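Local coordinates for protein Serpin48 (Tenebrio molitor, PDB 3OZQ) that inhibits the serine protease SPE with high specificity as a serpin of the innate immune system of an insect, at residues 42-50 against 60-70; 70-81 against 111-119. All coordinates share one frame; numbering follows the deposited sequence.

Contact 1: residues 42-50 against 60-70; sequences ATLLALAQS and IRQVLHFVGDR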
loop_
_atom_site.group_PDB
_atom_site.type_symbol
_atom_site.label_atom_id
_atom_site.label_comp_id
_atom_site.label_asym_id
_atom_site.label_seq_id
_atom_site.Cartn_x
_atom_site.Cartn_y
_atom_site.Cartn_z
ATOM N N ALA A 42 5.610 -5.716 -2.067
ATOM C CA ALA A 42 6.157 -6.483 -3.182
ATOM C C ALA A 42 7.618 -6.133 -3.447
ATOM O O ALA A 42 8.434 -7.015 -3.682
ATOM C CB ALA A 42 5.319 -6.283 -4.443
ATOM N N THR A 43 7.959 -4.850 -3.411
ATOM C CA THR A 43 9.356 -4.477 -3.604
ATOM C C THR A 43 10.282 -4.963 -2.467
ATOM O O THR A 43 11.469 -5.247 -2.673
ATOM C CB THR A 43 9.495 -2.969 -3.726
ATOM O OG1 THR A 43 9.061 -2.358 -2.507
ATOM C CG2 THR A 43 8.670 -2.457 -4.907
ATOM N N LEU A 44 9.748 -5.030 -1.255
ATOM C CA LEU A 44 10.545 -5.483 -0.130
ATOM C C LEU A 44 10.775 -6.981 -0.241
ATOM O O LEU A 44 11.897 -7.479 -0.091
ATOM C CB LEU A 44 9.855 -5.120 1.186
ATOM C CG LEU A 44 10.683 -5.383 2.438
ATOM C CD1 LEU A 44 12.088 -4.879 2.216
ATOM C CD2 LEU A 44 10.040 -4.708 3.677
ATOM N N LEU A 45 9.713 -7.704 -0.554
ATOM C CA LEU A 45 9.820 -9.141 -0.715
ATOM C C LEU A 45 10.749 -9.492 -1.892
ATOM O O LEU A 45 11.430 -10.517 -1.879
ATOM C CB LEU A 45 8.442 -9.735 -0.944
ATOM C CG LEU A 45 8.409 -11.260 -0.955
ATOM C CD1 LEU A 45 8.652 -11.816 0.436
ATOM C CD2 LEU A 45 7.085 -11.761 -1.506
ATOM N N ALA A 46 10.751 -8.648 -2.925
ATOM C CA ALA A 46 11.683 -8.831 -4.033
ATOM C C ALA A 46 13.143 -8.662 -3.557
ATOM O O ALA A 46 14.032 -9.381 -3.995
ATOM C CB ALA A 46 11.352 -7.872 -5.180
ATOM N N LEU A 47 13.384 -7.712 -2.657
ATOM C CA LEU A 47 14.700 -7.549 -2.065
ATOM C C LEU A 47 15.065 -8.840 -1.355
ATOM O O LEU A 47 16.135 -9.413 -1.588
ATOM C CB LEU A 47 14.705 -6.408 -1.058
ATOM C CG LEU A 47 16.050 -5.727 -0.763
ATOM C CD1 LEU A 47 16.055 -5.129 0.629
ATOM C CD2 LEU A 47 17.226 -6.653 -0.948
ATOM N N ALA A 48 14.170 -9.299 -0.486
ATOM C CA ALA A 48 14.358 -10.572 0.202
ATOM C C ALA A 48 14.690 -11.693 -0.782
ATOM O O ALA A 48 15.666 -12.450 -0.602
ATOM C CB ALA A 48 13.111 -10.931 0.974
ATOM N N GLN A 49 13.851 -11.804 -1.805
ATOM C CA GLN A 49 13.975 -12.835 -2.827
ATOM C C GLN A 49 15.386 -12.849 -3.409
ATOM O O GLN A 49 15.942 -13.907 -3.705
ATOM C CB GLN A 49 12.941 -12.581 -3.936
ATOM C CG GLN A 49 12.851 -13.667 -5.000
ATOM C CD GLN A 49 12.135 -13.190 -6.266
ATOM O OE1 GLN A 49 11.234 -12.341 -6.208
ATOM N NE2 GLN A 49 12.542 -13.729 -7.418
ATOM N N SER A 50 15.986 -11.676 -3.545
ATOM C CA SER A 50 17.296 -11.617 -4.158
ATOM C C SER A 50 18.390 -12.264 -3.303
ATOM O O SER A 50 19.440 -12.649 -3.828
ATOM C CB SER A 50 17.677 -10.188 -4.524
ATOM O OG SER A 50 18.200 -9.498 -3.424
ATOM N N ILE A 60 8.934 -17.251 -4.078
ATOM C CA ILE A 60 8.671 -15.815 -4.002
ATOM C C ILE A 60 8.455 -15.247 -5.398
ATOM O O ILE A 60 7.585 -14.394 -5.613
ATOM C CB ILE A 60 9.822 -15.078 -3.311
ATOM C CG1 ILE A 60 9.887 -15.491 -1.833
ATOM C CG2 ILE A 60 9.662 -13.581 -3.418
ATOM C CD1 ILE A 60 11.136 -15.038 -1.139
ATOM N N ARG A 61 9.241 -15.733 -6.351
ATOM C CA ARG A 61 9.138 -15.267 -7.729
ATOM C C ARG A 61 7.782 -15.649 -8.319
ATOM O O ARG A 61 7.145 -14.853 -9.003
ATOM C CB ARG A 61 10.263 -15.867 -8.572
ATOM C CG ARG A 61 10.672 -15.026 -9.771
ATOM C CD ARG A 61 11.191 -15.915 -10.899
ATOM N NE ARG A 61 10.107 -16.721 -11.455
ATOM C CZ ARG A 61 10.255 -17.665 -12.380
ATOM N NH1 ARG A 61 11.458 -17.945 -12.870
ATOM N NH2 ARG A 61 9.189 -18.333 -12.811
ATOM N N GLN A 62 7.366 -16.880 -8.039
ATOM C CA GLN A 62 6.108 -17.442 -8.509
ATOM C C GLN A 62 4.934 -16.635 -7.993
ATOM O O GLN A 62 4.009 -16.342 -8.748
ATOM C CB GLN A 62 5.978 -18.905 -8.051
ATOM C CG GLN A 62 4.614 -19.582 -8.292
ATOM C CD GLN A 62 4.295 -20.676 -7.258
ATOM O OE1 GLN A 62 5.076 -20.922 -6.343
ATOM N NE2 GLN A 62 3.142 -21.317 -7.396
ATOM N N VAL A 63 4.956 -16.272 -6.711
ATOM C CA VAL A 63 3.819 -15.546 -6.136
ATOM C C VAL A 63 3.776 -14.082 -6.567
ATOM O O VAL A 63 2.708 -13.517 -6.774
ATOM C CB VAL A 63 3.713 -15.693 -4.589
ATOM C CG1 VAL A 63 4.919 -16.397 -4.038
ATOM C CG2 VAL A 63 3.511 -14.337 -3.929
ATOM N N LEU A 64 4.938 -13.468 -6.721
ATOM C CA LEU A 64 4.961 -12.106 -7.207
ATOM C C LEU A 64 4.609 -12.122 -8.686
ATOM O O LEU A 64 4.518 -11.068 -9.318
ATOM C CB LEU A 64 6.323 -11.457 -6.959
ATOM C CG LEU A 64 6.646 -11.186 -5.482
ATOM C CD1 LEU A 64 7.960 -10.436 -5.356
ATOM C CD2 LEU A 64 5.531 -10.411 -4.802
ATOM N N HIS A 65 4.372 -13.330 -9.208
ATOM C CA HIS A 65 4.190 -13.562 -10.641
ATOM C C HIS A 65 5.151 -12.623 -11.370
ATOM O O HIS A 65 4.835 -12.042 -12.407
ATOM C CB HIS A 65 2.712 -13.416 -11.088
ATOM C CG HIS A 65 1.892 -14.677 -10.940
ATOM N ND1 HIS A 65 1.966 -15.720 -11.836
ATOM C CD2 HIS A 65 0.961 -15.047 -10.022
ATOM C CE1 HIS A 65 1.134 -16.682 -11.470
ATOM N NE2 HIS A 65 0.516 -16.306 -10.367
ATOM N N PHE A 66 6.334 -12.491 -10.776
ATOM C CA PHE A 66 7.430 -11.672 -11.289
ATOM C C PHE A 66 8.315 -12.436 -12.280
ATOM O O PHE A 66 8.321 -13.666 -12.295
ATOM C CB PHE A 66 8.293 -11.183 -10.129
ATOM C CG PHE A 66 9.027 -9.917 -10.425
ATOM C CD1 PHE A 66 8.861 -9.277 -11.646
ATOM C CD2 PHE A 66 9.878 -9.360 -9.487
ATOM C CE1 PHE A 66 9.533 -8.105 -11.933
ATOM C CE2 PHE A 66 10.556 -8.189 -9.761
ATOM C CZ PHE A 66 10.382 -7.556 -10.986
ATOM N N VAL A 67 9.078 -11.701 -13.085
ATOM C CA VAL A 67 9.826 -12.296 -14.198
ATOM C C VAL A 67 11.060 -13.094 -13.771
ATOM O O VAL A 67 11.646 -12.854 -12.711
ATOM C CB VAL A 67 10.254 -11.235 -15.238
ATOM C CG1 VAL A 67 9.059 -10.394 -15.665
ATOM C CG2 VAL A 67 11.381 -10.359 -14.683
ATOM N N GLY A 68 11.459 -14.033 -14.626
ATOM C CA GLY A 68 12.533 -14.956 -14.315
ATOM C C GLY A 68 13.908 -14.340 -14.147
ATOM O O GLY A 68 14.569 -14.561 -13.131
ATOM N N ASP A 69 14.345 -13.568 -15.137
ATOM C CA ASP A 69 15.726 -13.085 -15.168
ATOM C C ASP A 69 15.995 -12.055 -14.073
ATOM O O ASP A 69 15.147 -11.206 -13.788
ATOM C CB ASP A 69 16.076 -12.518 -16.549
ATOM C CG ASP A 69 17.565 -12.618 -16.864
ATOM O OD1 ASP A 69 18.043 -11.860 -17.735
ATOM O OD2 ASP A 69 18.257 -13.456 -16.245
ATOM N N ARG A 70 17.177 -12.132 -13.466
ATOM C CA ARG A 70 17.508 -11.263 -12.337
ATOM C C ARG A 70 17.921 -9.842 -12.715
ATOM O O ARG A 70 17.714 -8.909 -11.943
ATOM C CB ARG A 70 18.553 -11.911 -11.434
ATOM C CG ARG A 70 17.934 -12.756 -10.344
ATOM C CD ARG A 70 16.959 -11.936 -9.495
ATOM N NE ARG A 70 16.356 -12.754 -8.445
ATOM C CZ ARG A 70 15.555 -12.305 -7.480
ATOM N NH1 ARG A 70 15.078 -13.157 -6.585
ATOM N NH2 ARG A 70 15.231 -11.017 -7.398
#

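Contact 2: residues 70-81 against 111-119; sequences REKAEGAVKEVL and KIAVEVYGA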
loop_
_atom_site.group_PDB
_atom_site.type_symbol
_atom_site.label_atom_id
_atom_site.label_comp_id
_atom_site.label_asym_id
_atom_site.label_seq_id
_atom_site.Cartn_x
_atom_site.Cartn_y
_atom_site.Cartn_z
ATOM N N ARG A 70 17.177 -12.132 -13.466
ATOM C CA ARG A 70 17.508 -11.263 -12.337
ATOM C C ARG A 70 17.921 -9.842 -12.715
ATOM O O ARG A 70 17.714 -8.909 -11.943
ATOM C CB ARG A 70 18.553 -11.911 -11.434
ATOM C CG ARG A 70 17.934 -12.756 -10.344
ATOM C CD ARG A 70 16.959 -11.936 -9.495
ATOM N NE ARG A 70 16.356 -12.754 -8.445
ATOM C CZ ARG A 70 15.555 -12.305 -7.480
ATOM N NH1 ARG A 70 15.078 -13.157 -6.585
ATOM N NH2 ARG A 70 15.231 -11.017 -7.398
ATOM N N GLU A 71 18.502 -9.669 -13.895
ATOM C CA GLU A 71 18.770 -8.321 -14.372
ATOM C C GLU A 71 17.443 -7.640 -14.668
ATOM O O GLU A 71 17.284 -6.438 -14.448
ATOM C CB GLU A 71 19.654 -8.336 -15.621
ATOM C CG GLU A 71 19.014 -8.986 -16.840
ATOM C CD GLU A 71 19.900 -8.900 -18.073
ATOM O OE1 GLU A 71 19.774 -9.772 -18.964
ATOM O OE2 GLU A 71 20.718 -7.956 -18.148
ATOM N N LYS A 72 16.483 -8.419 -15.157
ATOM C CA LYS A 72 15.164 -7.890 -15.479
ATOM C C LYS A 72 14.392 -7.515 -14.213
ATOM O O LYS A 72 14.002 -6.366 -14.035
ATOM C CB LYS A 72 14.366 -8.889 -16.322
ATOM C CG LYS A 72 15.093 -9.364 -17.572
ATOM C CD LYS A 72 14.121 -9.877 -18.632
ATOM C CE LYS A 72 14.806 -10.824 -19.616
ATOM N NZ LYS A 72 16.087 -10.289 -20.172
ATOM N N ALA A 73 14.175 -8.486 -13.334
ATOM C CA ALA A 73 13.509 -8.214 -12.067
ATOM C C ALA A 73 14.094 -6.973 -11.388
ATOM O O ALA A 73 13.371 -6.038 -11.050
ATOM C CB ALA A 73 13.603 -9.416 -11.150
ATOM N N GLU A 74 15.407 -6.960 -11.208
ATOM C CA GLU A 74 16.066 -5.861 -10.514
ATOM C C GLU A 74 15.923 -4.548 -11.257
ATOM O O GLU A 74 15.639 -3.515 -10.652
ATOM C CB GLU A 74 17.543 -6.177 -10.284
ATOM C CG GLU A 74 17.771 -7.445 -9.505
ATOM C CD GLU A 74 19.237 -7.689 -9.236
ATOM O OE1 GLU A 74 19.564 -8.708 -8.583
ATOM O OE2 GLU A 74 20.061 -6.856 -9.671
ATOM N N GLY A 75 16.121 -4.585 -12.572
ATOM C CA GLY A 75 15.969 -3.391 -13.382
ATOM C C GLY A 75 14.551 -2.864 -13.326
ATOM O O GLY A 75 14.322 -1.664 -13.187
ATOM N N ALA A 76 13.599 -3.783 -13.433
ATOM C CA ALA A 76 12.182 -3.449 -13.444
ATOM C C ALA A 76 11.749 -2.738 -12.166
ATOM O O ALA A 76 11.099 -1.693 -12.214
ATOM C CB ALA A 76 11.359 -4.704 -13.659
ATOM N N VAL A 77 12.108 -3.313 -11.022
ATOM C CA VAL A 77 11.802 -2.709 -9.733
ATOM C C VAL A 77 12.529 -1.382 -9.558
ATOM O O VAL A 77 12.016 -0.445 -8.963
ATOM C CB VAL A 77 12.188 -3.651 -8.581
ATOM C CG1 VAL A 77 12.036 -2.942 -7.241
ATOM C CG2 VAL A 77 11.345 -4.910 -8.635
ATOM N N LYS A 78 13.742 -1.315 -10.077
ATOM C CA LYS A 78 14.544 -0.114 -9.964
ATOM C C LYS A 78 13.871 1.039 -10.707
ATOM O O LYS A 78 13.897 2.175 -10.238
ATOM C CB LYS A 78 15.944 -0.368 -10.520
ATOM C CG LYS A 78 16.831 0.855 -10.598
ATOM C CD LYS A 78 17.342 1.276 -9.237
ATOM C CE LYS A 78 18.454 2.307 -9.381
ATOM N NZ LYS A 78 19.634 1.773 -10.132
ATOM N N GLU A 79 13.257 0.744 -11.851
ATOM C CA GLU A 79 12.578 1.794 -12.624
ATOM C C GLU A 79 11.333 2.347 -11.920
ATOM O O GLU A 79 11.197 3.560 -11.750
ATOM C CB GLU A 79 12.252 1.342 -14.057
ATOM C CG GLU A 79 11.702 2.484 -14.942
ATOM C CD GLU A 79 11.619 2.128 -16.432
ATOM O OE1 GLU A 79 10.645 1.453 -16.834
ATOM O OE2 GLU A 79 12.524 2.531 -17.207
ATOM N N VAL A 80 10.425 1.472 -11.505
ATOM C CA VAL A 80 9.221 1.939 -10.823
ATOM C C VAL A 80 9.565 2.787 -9.597
ATOM O O VAL A 80 9.065 3.901 -9.443
ATOM C CB VAL A 80 8.278 0.783 -10.421
ATOM C CG1 VAL A 80 7.706 0.115 -11.655
ATOM C CG2 VAL A 80 9.009 -0.225 -9.558
ATOM N N LEU A 81 10.434 2.276 -8.733
ATOM C CA LEU A 81 10.786 3.010 -7.522
ATOM C C LEU A 81 11.360 4.405 -7.788
ATOM O O LEU A 81 11.083 5.349 -7.050
ATOM C CB LEU A 81 11.754 2.209 -6.658
ATOM C CG LEU A 81 11.128 1.117 -5.791
ATOM C CD1 LEU A 81 12.219 0.438 -4.976
ATOM C CD2 LEU A 81 10.045 1.697 -4.890
ATOM N N LYS A 111 24.088 -3.427 -0.206
ATOM C CA LYS A 111 24.350 -2.520 -1.302
ATOM C C LYS A 111 23.194 -2.571 -2.292
ATOM O O LYS A 111 22.748 -1.540 -2.801
ATOM C CB LYS A 111 25.675 -2.912 -1.972
ATOM C CG LYS A 111 25.931 -2.266 -3.324
ATOM C CD LYS A 111 27.329 -2.595 -3.827
ATOM C CE LYS A 111 27.631 -1.902 -5.155
ATOM N NZ LYS A 111 29.068 -2.047 -5.539
ATOM N N ILE A 112 22.702 -3.775 -2.555
ATOM C CA ILE A 112 21.620 -3.945 -3.504
ATOM C C ILE A 112 20.311 -3.411 -2.922
ATOM O O ILE A 112 19.463 -2.887 -3.648
ATOM C CB ILE A 112 21.483 -5.416 -3.950
ATOM C CG1 ILE A 112 20.616 -5.517 -5.207
ATOM C CG2 ILE A 112 20.931 -6.270 -2.834
ATOM C CD1 ILE A 112 20.592 -6.905 -5.813
ATOM N N ALA A 113 20.168 -3.519 -1.604
ATOM C CA ALA A 113 19.028 -2.945 -0.899
ATOM C C ALA A 113 18.899 -1.457 -1.215
ATOM O O ALA A 113 17.826 -0.970 -1.595
ATOM C CB ALA A 113 19.184 -3.150 0.603
ATOM N N VAL A 114 20.006 -0.744 -1.047
ATOM C CA VAL A 114 20.064 0.687 -1.313
ATOM C C VAL A 114 19.964 1.004 -2.802
ATOM O O VAL A 114 19.091 1.755 -3.232
ATOM C CB VAL A 114 21.383 1.290 -0.788
ATOM C CG1 VAL A 114 21.494 2.757 -1.191
ATOM C CG2 VAL A 114 21.473 1.128 0.719
ATOM N N GLU A 115 20.866 0.429 -3.587
ATOM C CA GLU A 115 20.973 0.775 -4.999
ATOM C C GLU A 115 19.735 0.419 -5.829
ATOM O O GLU A 115 19.335 1.186 -6.706
ATOM C CB GLU A 115 22.254 0.177 -5.605
ATOM C CG GLU A 115 23.520 0.901 -5.127
ATOM C CD GLU A 115 24.812 0.131 -5.372
ATOM O OE1 GLU A 115 24.822 -0.795 -6.213
ATOM O OE2 GLU A 115 25.824 0.460 -4.708
ATOM N N VAL A 116 19.117 -0.722 -5.544
ATOM C CA VAL A 116 18.029 -1.208 -6.385
ATOM C C VAL A 116 16.636 -1.104 -5.760
ATOM O O VAL A 116 15.695 -0.667 -6.421
ATOM C CB VAL A 116 18.248 -2.672 -6.805
ATOM C CG1 VAL A 116 17.015 -3.211 -7.512
ATOM C CG2 VAL A 116 19.488 -2.792 -7.696
ATOM N N TYR A 117 16.505 -1.511 -4.498
ATOM C CA TYR A 117 15.178 -1.764 -3.924
ATOM C C TYR A 117 14.685 -0.714 -2.939
ATOM O O TYR A 117 13.682 -0.929 -2.256
ATOM C CB TYR A 117 15.140 -3.127 -3.235
ATOM C CG TYR A 117 15.295 -4.313 -4.147
ATOM C CD1 TYR A 117 14.191 -5.013 -4.604
ATOM C CD2 TYR A 117 16.556 -4.757 -4.525
ATOM C CE1 TYR A 117 14.341 -6.118 -5.426
ATOM C CE2 TYR A 117 16.711 -5.843 -5.346
ATOM C CZ TYR A 117 15.604 -6.526 -5.792
ATOM O OH TYR A 117 15.777 -7.624 -6.614
ATOM N N GLY A 118 15.378 0.413 -2.856
ATOM C CA GLY A 118 14.969 1.489 -1.975
ATOM C C GLY A 118 14.724 1.041 -0.546
ATOM O O GLY A 118 13.752 1.450 0.097
ATOM N N ALA A 119 15.611 0.194 -0.044
ATOM C CA ALA A 119 15.534 -0.253 1.337
ATOM C C ALA A 119 16.952 -0.357 1.877
ATOM O O ALA A 119 17.910 -0.005 1.189
ATOM C CB ALA A 119 14.840 -1.595 1.414
#

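Contact 1: residues 42-50 against 60-70
Gln49 reaches out of helix 38-50 between Ile60 and Arg70, and its side chain shows how a single extended residue can serve oily and charged neighbours in turn. With CG anti to the backbone N (chi1 -174°), the chain runs alongside Ile60 in the opposite direction: CB lies 3.5 Å from Ile60 CG2, and CG follows over the same methyl. CD has its nearest neighbours in the Arg70 guanidinium. At the tip OE1 sits 3.4 Å from Ile60 CG2 and near Leu64 CD1, buried with no polar partner, while NE2 rests 3.3 Å from Arg61 CG. NE2 also faces the guanidinium from one side, the two planes 53° apart, and Ser50 CA covers the opposite face. NE2 and Arg70 NH1 are both donors, so this close approach, like that of CD, is doubtful as modelled. In the serpin fold this is where helix 54-63 packs on helix 38-50, with a Schellman motif following at His65. One turn earlier on helix 38-50, Leu45 CG meets Ile60 CG2 at 3.6 Å. Cutting Gln49 back to an alanine here is likely to open a gap beside Ile60 CG2 and Leu64 CD1. Leu64 CD2 closes the far end, 4.1 Å from Ala42 CB.

Contact 2: residues 70-81 against 111-119
Val116 and Tyr117, which follow helix 107-115 in the chain, press against helix 70-83 in the helical part of the serpin fold. No hydrogen bond crosses between the segments, and the contact rests on van der Waals packing. The tight part centres on the Tyr117 ring, which stands with CG anti to its carbonyl carbon (chi1 -66°) and so swings back towards helix 70-83 although its CB is directed away from it. The hydroxyl OH comes to 3.5 Å from Glu74 CG, the long axes of the two side chains being inclined to each other, and the ring's CD1 lies 4.0 Å from Val77 CG1. One face of the same ring is covered within its own segment by Val116 CG1, and that methyl also reaches the helix backbone at Glu74 O, 3.4 Å away. Phe66 and Phe11 pack on Val77 as well, which ties this part to the interior. Farther along the helix Leu81 belongs to the same well-packed side: its methyl CD1 lies 3.4 Å from Tyr117 O, and it also packs on Phe39.

The other side is more exposed, and charged groups line it without a polar bond across the segments. Ile112 CD1 touches the Glu74 carboxylate at OE1, the two side chains crossing at about a right angle. Lys78 NZ is 7.0 Å from Glu115 OE1, too far for an ion pair. Bent at chi2 and chi4, Lys78 instead lays its aliphatic chain by the backbone of Glu115, where CE comes to 3.0 Å from Glu115 O while NZ meets that oxygen at too poor an angle for a hydrogen bond.

How the contacts relate
Contacts 1 and 2 follow one another along the chain, their centres about 11 Å apart, and meet at Arg70, which ends the first and begins the second. Tyr117 is the second bridge: Leu47 N lies over the ring face opposite the one that Val116 CG1 covers, 3.3 Å from Tyr117 CE1, and Thr43 O is 3.3 Å from Tyr117 CD1, so that helix 38-50 backs the same ring that helix 70-83 touches. Phe66 supplies a third, its CZ lying 3.4 Å from Ala73 O. Arg70, Tyr117 and Phe66 thus link the two contacts into continuous packing. Neither contact includes the exposed reactive-centre loop with which serpins engage proteases; both belong to the helical framework.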